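Local atomic coordinates of nucleoside permease NupG (Escherichia coli K-12, PDB entry 7DLA), a protein that carries purine and pyrimidine nucleosides across the inner membrane of the bacterium together with protons, drawing on the proton motive force. Residues Q14-W18 with Y106-L110; A62-A68 with I182-Q188. The protein carries 1 engineered substitution. All coordinates share one frame; numbering follows the deposited sequence.

Contact 1. Residues Q14-W18 with Y106-L110; sequences QFCLW and YMPTL
Tyr-106 reaches across from its own helix to lie between Trp-18, Leu-17 and Gln-14, and its ring organises the contact. Its CB bond points toward helix 3-19, and with CG trans to the backbone N the ring extends across the 11.7 Å between the axes of segments 14-18 and 106-110. CD2 and CE2 both meet Leu-17 CD1, which approaches the ring obliquely and comes within 3.4 Å of CE2. CD1 faces Trp-18 NE1 and CE2, and Tyr-106 CE1 sits 3.4 Å above the Trp-18 plane, over the centre of the indole. The pair is a face-to-face stack: the five-membered ring of Trp-18 and the Tyr-106 ring have centroids 4.0 Å apart and planes inclined by 26°. The opposite face of the tyrosine is covered by its own helix, through Thr-109 OG1. At the tip, Tyr-106 OH donates a hydrogen bond of 2.7 Å to the backbone O of Gln-14, which lies at the ring edge in plane. Gln-14 NE2 passes close to Tyr-106 CZ and donates to Thr-109 OG1 at 3.0 Å, a nearly straight bond (173°) within the amide plane. The Gln-14 amide is held at both ends, since OE1 is hydrogen-bonded to His-76 and Tyr-72. A leucine in place of Tyr-106 would probably leave the Trp-18 face without its stacking partner and Gln-14 O without this donor. The contact thus joins the first and fourth transmembrane helices, 3-19 and 92-122, the two segments running roughly antiparallel at 148°; helix 68-86 borders Thr-109, helix 160-177 meets Leu-17, and helix 37-64 touches Trp-18 and Met-107.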
loop_
_atom_site.group_PDB
_atom_site.type_symbol
_atom_site.label_atom_id
_atom_site.label_comp_id
_atom_site.label_asym_id
_atom_site.label_seq_id
_atom_site.Cartn_x
_atom_site.Cartn_y
_atom_site.Cartn_z
ATOM N N GLN A 14 -6.393 -4.398 12.341
ATOM C CA GLN A 14 -5.598 -4.882 11.227
ATOM C C GLN A 14 -4.925 -3.719 10.530
ATOM O O GLN A 14 -3.757 -3.792 10.127
ATOM C CB GLN A 14 -6.475 -5.630 10.227
ATOM C CG GLN A 14 -5.790 -5.845 8.895
ATOM C CD GLN A 14 -4.822 -7.008 8.926
ATOM O OE1 GLN A 14 -4.996 -7.945 9.699
ATOM N NE2 GLN A 14 -3.778 -6.938 8.120
ATOM N N PHE A 15 -5.660 -2.627 10.393
ATOM C CA PHE A 15 -5.081 -1.510 9.670
ATOM C C PHE A 15 -4.543 -0.406 10.557
ATOM O O PHE A 15 -3.638 0.318 10.136
ATOM C CB PHE A 15 -6.112 -0.957 8.707
ATOM C CG PHE A 15 -6.378 -1.871 7.596
ATOM C CD1 PHE A 15 -5.362 -2.192 6.711
ATOM C CD2 PHE A 15 -7.608 -2.480 7.460
ATOM C CE1 PHE A 15 -5.599 -3.063 5.671
ATOM C CE2 PHE A 15 -7.857 -3.344 6.423
ATOM C CZ PHE A 15 -6.850 -3.639 5.526
ATOM N N CYS A 16 -5.074 -0.254 11.760
ATOM C CA CYS A 16 -4.529 0.714 12.691
ATOM C C CYS A 16 -3.062 0.423 12.931
ATOM O O CYS A 16 -2.221 1.319 12.820
ATOM C CB CYS A 16 -5.306 0.660 13.998
ATOM S SG CYS A 16 -5.177 2.168 14.892
ATOM N N LEU A 17 -2.731 -0.848 13.203
ATOM C CA LEU A 17 -1.337 -1.185 13.489
ATOM C C LEU A 17 -0.440 -0.829 12.320
ATOM O O LEU A 17 0.697 -0.400 12.523
ATOM C CB LEU A 17 -1.169 -2.665 13.845
ATOM C CG LEU A 17 -1.243 -3.787 12.803
ATOM C CD1 LEU A 17 0.098 -4.099 12.107
ATOM C CD2 LEU A 17 -1.778 -5.034 13.450
ATOM N N TRP A 18 -0.917 -1.020 11.091
ATOM C CA TRP A 18 -0.109 -0.651 9.931
ATOM C C TRP A 18 0.028 0.867 9.780
ATOM O O TRP A 18 1.142 1.372 9.582
ATOM C CB TRP A 18 -0.702 -1.265 8.667
ATOM C CG TRP A 18 0.332 -1.680 7.613
ATOM C CD1 TRP A 18 1.625 -2.061 7.833
ATOM C CD2 TRP A 18 0.108 -1.833 6.207
ATOM N NE1 TRP A 18 2.234 -2.389 6.649
ATOM C CE2 TRP A 18 1.323 -2.264 5.635
ATOM C CE3 TRP A 18 -0.998 -1.630 5.373
ATOM C CZ2 TRP A 18 1.462 -2.500 4.266
ATOM C CZ3 TRP A 18 -0.857 -1.859 4.024
ATOM C CH2 TRP A 18 0.366 -2.291 3.479
ATOM N N TYR A 106 3.269 -9.771 7.878
ATOM C CA TYR A 106 2.103 -8.908 7.793
ATOM C C TYR A 106 1.374 -9.014 6.470
ATOM O O TYR A 106 0.145 -8.980 6.452
ATOM C CB TYR A 106 2.498 -7.461 8.029
ATOM C CG TYR A 106 1.298 -6.557 7.999
ATOM C CD1 TYR A 106 0.835 -6.005 6.813
ATOM C CD2 TYR A 106 0.545 -6.368 9.137
ATOM C CE1 TYR A 106 -0.276 -5.200 6.804
ATOM C CE2 TYR A 106 -0.575 -5.591 9.126
ATOM C CZ TYR A 106 -0.981 -5.008 7.972
ATOM O OH TYR A 106 -2.110 -4.232 8.027
ATOM N N MET A 107 2.108 -9.052 5.368
ATOM C CA MET A 107 1.529 -9.140 4.031
ATOM C C MET A 107 0.499 -10.255 3.895
ATOM O O MET A 107 -0.606 -9.987 3.394
ATOM C CB MET A 107 2.679 -9.317 3.036
ATOM C CG MET A 107 3.452 -8.058 2.730
ATOM S SD MET A 107 2.720 -6.483 3.204
ATOM C CE MET A 107 1.257 -6.362 2.210
ATOM N N PRO A 108 0.765 -11.494 4.322
ATOM C CA PRO A 108 -0.263 -12.533 4.191
ATOM C C PRO A 108 -1.550 -12.232 4.951
ATOM O O PRO A 108 -2.632 -12.692 4.549
ATOM C CB PRO A 108 0.463 -13.765 4.744
ATOM C CG PRO A 108 1.904 -13.484 4.448
ATOM C CD PRO A 108 2.019 -12.073 4.843
ATOM N N THR A 109 -1.474 -11.481 6.057
ATOM C CA THR A 109 -2.675 -11.253 6.858
ATOM C C THR A 109 -3.720 -10.482 6.066
ATOM O O THR A 109 -4.917 -10.602 6.351
ATOM C CB THR A 109 -2.343 -10.533 8.196
ATOM O OG1 THR A 109 -1.875 -9.199 7.976
ATOM C CG2 THR A 109 -1.288 -11.296 8.950
ATOM N N LEU A 110 -3.283 -9.754 5.036
ATOM C CA LEU A 110 -4.181 -8.951 4.216
ATOM C C LEU A 110 -5.259 -9.798 3.536
ATOM O O LEU A 110 -6.394 -9.335 3.364
ATOM C CB LEU A 110 -3.349 -8.181 3.202
ATOM C CG LEU A 110 -3.217 -6.677 3.443
ATOM C CD1 LEU A 110 -2.746 -6.372 4.860
ATOM C CD2 LEU A 110 -2.221 -6.115 2.452
#

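Contact 2. Residues A62-A68 with I182-Q188; sequences ADKWLSA and IPVAKQQ
Asp-63 meets the loop 182-188 through both its backbone and its carboxylate, and most of the polar evidence gathers there. Three hydrogen bonds cross. The first runs from Gln-188 N to Asp-63 OD2 at 2.8 Å; the amide comes to the syn side of the oxygen but 25° out of the carboxylate plane. The carboxylate gets there because chi1 of Asp-63 (-151°) sets CG trans to the backbone N, which brings OD2 to the loop residues Gln-187 and Gln-188. A weak backbone bond follows, Lys-186 N to Asp-63 O at 3.1 Å, so one residue is engaged at its main chain and at its tip. Four residues along, Ser-67 OG donates to Ile-182 O at 2.6 Å, in the carbonyl plane and on a lone pair. The same Ser-67 OG caps the backbone N of Lys-69, an N-cap at the start of helix 68-86, and so ties that helix end to the loop.

Van der Waals contacts accompany these polar anchors. Val-184 CG2 lies against the main chain of the turn, 3.4 Å from Lys-64 C and also beside Asp-63 O, rather than against a side chain. Ala-68 CB and Ile-182 CG2, 4.2 Å apart, form an apolar pair. Near the carboxylate, Ala-185 CB approaches Asp-63 OD1 at 3.3 Å, and Gln-188 CB flanks OD2.

Asp-63 followed by Lys-64, at the cytoplasmic end of helix 37-64, is consistent with motif A of the major facilitator superfamily. The loop after helix 160-177 runs antiparallel along the turn linking helices 37-64 and 68-86, while helix 92-122 backs both, with Leu-112 against Ala-62 and Ala-68 and Tyr-119 against Ile-182.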
loop_
_atom_site.group_PDB
_atom_site.type_symbol
_atom_site.label_atom_id
_atom_site.label_comp_id
_atom_site.label_asym_id
_atom_site.label_seq_id
_atom_site.Cartn_x
_atom_site.Cartn_y
_atom_site.Cartn_z
ATOM N N ALA A 62 -3.303 -21.838 4.924
ATOM C CA ALA A 62 -4.643 -21.586 5.443
ATOM C C ALA A 62 -5.649 -22.537 4.824
ATOM O O ALA A 62 -6.533 -23.059 5.518
ATOM C CB ALA A 62 -5.047 -20.139 5.172
ATOM N N ASP A 63 -5.516 -22.783 3.511
ATOM C CA ASP A 63 -6.448 -23.664 2.813
ATOM C C ASP A 63 -6.191 -25.149 3.048
ATOM O O ASP A 63 -7.101 -25.957 2.820
ATOM C CB ASP A 63 -6.444 -23.411 1.310
ATOM C CG ASP A 63 -7.793 -23.727 0.676
ATOM O OD1 ASP A 63 -8.787 -23.028 0.969
ATOM O OD2 ASP A 63 -7.871 -24.733 -0.064
ATOM N N LYS A 64 -4.986 -25.557 3.473
ATOM C CA LYS A 64 -4.795 -27.006 3.571
ATOM C C LYS A 64 -4.380 -27.552 4.941
ATOM O O LYS A 64 -4.797 -28.665 5.261
ATOM C CB LYS A 64 -3.803 -27.519 2.496
ATOM C CG LYS A 64 -4.313 -27.399 1.028
ATOM C CD LYS A 64 -3.288 -27.882 0.001
ATOM C CE LYS A 64 -2.245 -28.765 0.690
ATOM N NZ LYS A 64 -1.478 -29.655 -0.222
ATOM N N TRP A 65 -3.592 -26.848 5.761
ATOM C CA TRP A 65 -3.104 -27.488 6.994
ATOM C C TRP A 65 -3.402 -26.767 8.322
ATOM O O TRP A 65 -3.227 -27.385 9.380
ATOM C CB TRP A 65 -1.585 -27.745 6.935
ATOM C CG TRP A 65 -0.999 -28.350 5.664
ATOM C CD1 TRP A 65 -0.896 -29.682 5.364
ATOM C CD2 TRP A 65 -0.306 -27.654 4.601
ATOM N NE1 TRP A 65 -0.252 -29.849 4.161
ATOM C CE2 TRP A 65 0.124 -28.621 3.677
ATOM C CE3 TRP A 65 -0.034 -26.306 4.331
ATOM C CZ2 TRP A 65 0.810 -28.281 2.509
ATOM C CZ3 TRP A 65 0.644 -25.978 3.168
ATOM C CH2 TRP A 65 1.058 -26.957 2.279
ATOM N N LEU A 66 -3.829 -25.515 8.322
ATOM C CA LEU A 66 -3.894 -24.785 9.569
ATOM C C LEU A 66 -4.992 -23.749 9.449
ATOM O O LEU A 66 -5.039 -22.999 8.480
ATOM C CB LEU A 66 -2.569 -24.096 9.873
ATOM C CG LEU A 66 -2.169 -23.943 11.336
ATOM C CD1 LEU A 66 -0.757 -23.373 11.537
ATOM C CD2 LEU A 66 -3.181 -23.157 12.046
ATOM N N SER A 67 -5.880 -23.722 10.437
ATOM C CA SER A 67 -6.949 -22.737 10.418
ATOM C C SER A 67 -6.405 -21.361 10.073
ATOM O O SER A 67 -5.307 -20.988 10.475
ATOM C CB SER A 67 -7.671 -22.665 11.745
ATOM O OG SER A 67 -8.496 -21.510 11.774
ATOM N N ALA A 68 -7.189 -20.602 9.309
ATOM C CA ALA A 68 -6.823 -19.220 9.024
ATOM C C ALA A 68 -6.681 -18.419 10.312
ATOM O O ALA A 68 -5.839 -17.519 10.400
ATOM C CB ALA A 68 -7.867 -18.592 8.108
ATOM N N ILE A 182 -12.273 -21.154 12.527
ATOM C CA ILE A 182 -12.383 -21.002 11.073
ATOM C C ILE A 182 -11.791 -22.267 10.451
ATOM O O ILE A 182 -10.567 -22.456 10.511
ATOM C CB ILE A 182 -11.671 -19.737 10.593
ATOM C CG1 ILE A 182 -12.223 -18.540 11.382
ATOM C CG2 ILE A 182 -11.852 -19.573 9.098
ATOM C CD1 ILE A 182 -13.728 -18.436 11.336
ATOM N N PRO A 183 -12.611 -23.160 9.888
ATOM C CA PRO A 183 -12.071 -24.449 9.456
ATOM C C PRO A 183 -11.073 -24.240 8.339
ATOM O O PRO A 183 -11.005 -23.179 7.713
ATOM C CB PRO A 183 -13.311 -25.189 8.963
ATOM C CG PRO A 183 -14.092 -24.120 8.407
ATOM C CD PRO A 183 -14.004 -23.028 9.425
ATOM N N VAL A 184 -10.242 -25.253 8.134
ATOM C CA VAL A 184 -9.423 -25.277 6.934
ATOM C C VAL A 184 -10.356 -25.487 5.741
ATOM O O VAL A 184 -11.087 -26.487 5.669
ATOM C CB VAL A 184 -8.310 -26.336 7.065
ATOM C CG1 VAL A 184 -8.874 -27.722 7.366
ATOM C CG2 VAL A 184 -7.415 -26.331 5.854
ATOM N N ALA A 185 -10.390 -24.493 4.840
ATOM C CA ALA A 185 -11.433 -24.436 3.821
ATOM C C ALA A 185 -11.372 -25.640 2.892
ATOM O O ALA A 185 -12.415 -26.185 2.496
ATOM C CB ALA A 185 -11.311 -23.136 3.026
ATOM N N LYS A 186 -10.157 -26.057 2.520
ATOM C CA LYS A 186 -9.935 -27.232 1.668
ATOM C C LYS A 186 -10.671 -27.096 0.341
ATOM O O LYS A 186 -11.071 -28.092 -0.268
ATOM C CB LYS A 186 -10.360 -28.516 2.384
ATOM C CG LYS A 186 -9.215 -29.398 2.984
ATOM C CD LYS A 186 -9.837 -30.606 3.754
ATOM C CE LYS A 186 -8.764 -31.458 4.488
ATOM N NZ LYS A 186 -9.369 -32.784 4.963
ATOM N N GLN A 187 -10.850 -25.847 -0.108
ATOM C CA GLN A 187 -11.461 -25.597 -1.412
ATOM C C GLN A 187 -10.484 -25.931 -2.532
ATOM O O GLN A 187 -10.847 -26.597 -3.508
ATOM C CB GLN A 187 -11.911 -24.140 -1.495
ATOM C CG GLN A 187 -13.373 -23.932 -1.201
ATOM C CD GLN A 187 -13.653 -22.502 -0.862
ATOM O OE1 GLN A 187 -12.724 -21.727 -0.630
ATOM N NE2 GLN A 187 -14.937 -22.138 -0.805
ATOM N N GLN A 188 -9.240 -25.484 -2.387
ATOM C CA GLN A 188 -8.116 -25.882 -3.225
ATOM C C GLN A 188 -7.616 -27.235 -2.750
ATOM O O GLN A 188 -7.026 -27.343 -1.664
ATOM C CB GLN A 188 -7.008 -24.853 -3.117
ATOM C CG GLN A 188 -7.311 -23.524 -3.679
ATOM C CD GLN A 188 -6.142 -22.632 -3.416
ATOM O OE1 GLN A 188 -5.382 -22.870 -2.465
ATOM N NE2 GLN A 188 -5.936 -21.629 -4.278
#

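Overall arrangement
Contact 1 lies within the membrane, its centre 10 Å from that of the chain, whereas contact 2 lies at the cytoplasmic side, 26 Å out, with several exposed residues. Their centres are about 20 Å apart and their nearest atoms about 8 Å, without touching. Contact 1 lies in the N-terminal six-helix half expected of this superfamily; contact 2 joins a helix-helix turn of that half, with the helix ends beside it, to the irregular linker that follows. Helix 92-122 is a partner in contact 1 and backing for contact 2. Contact 1 uses aromatic stacking and side-chain donors, one of them to a backbone carbonyl, while each hydrogen bond of contact 2 uses a backbone atom of 182-188.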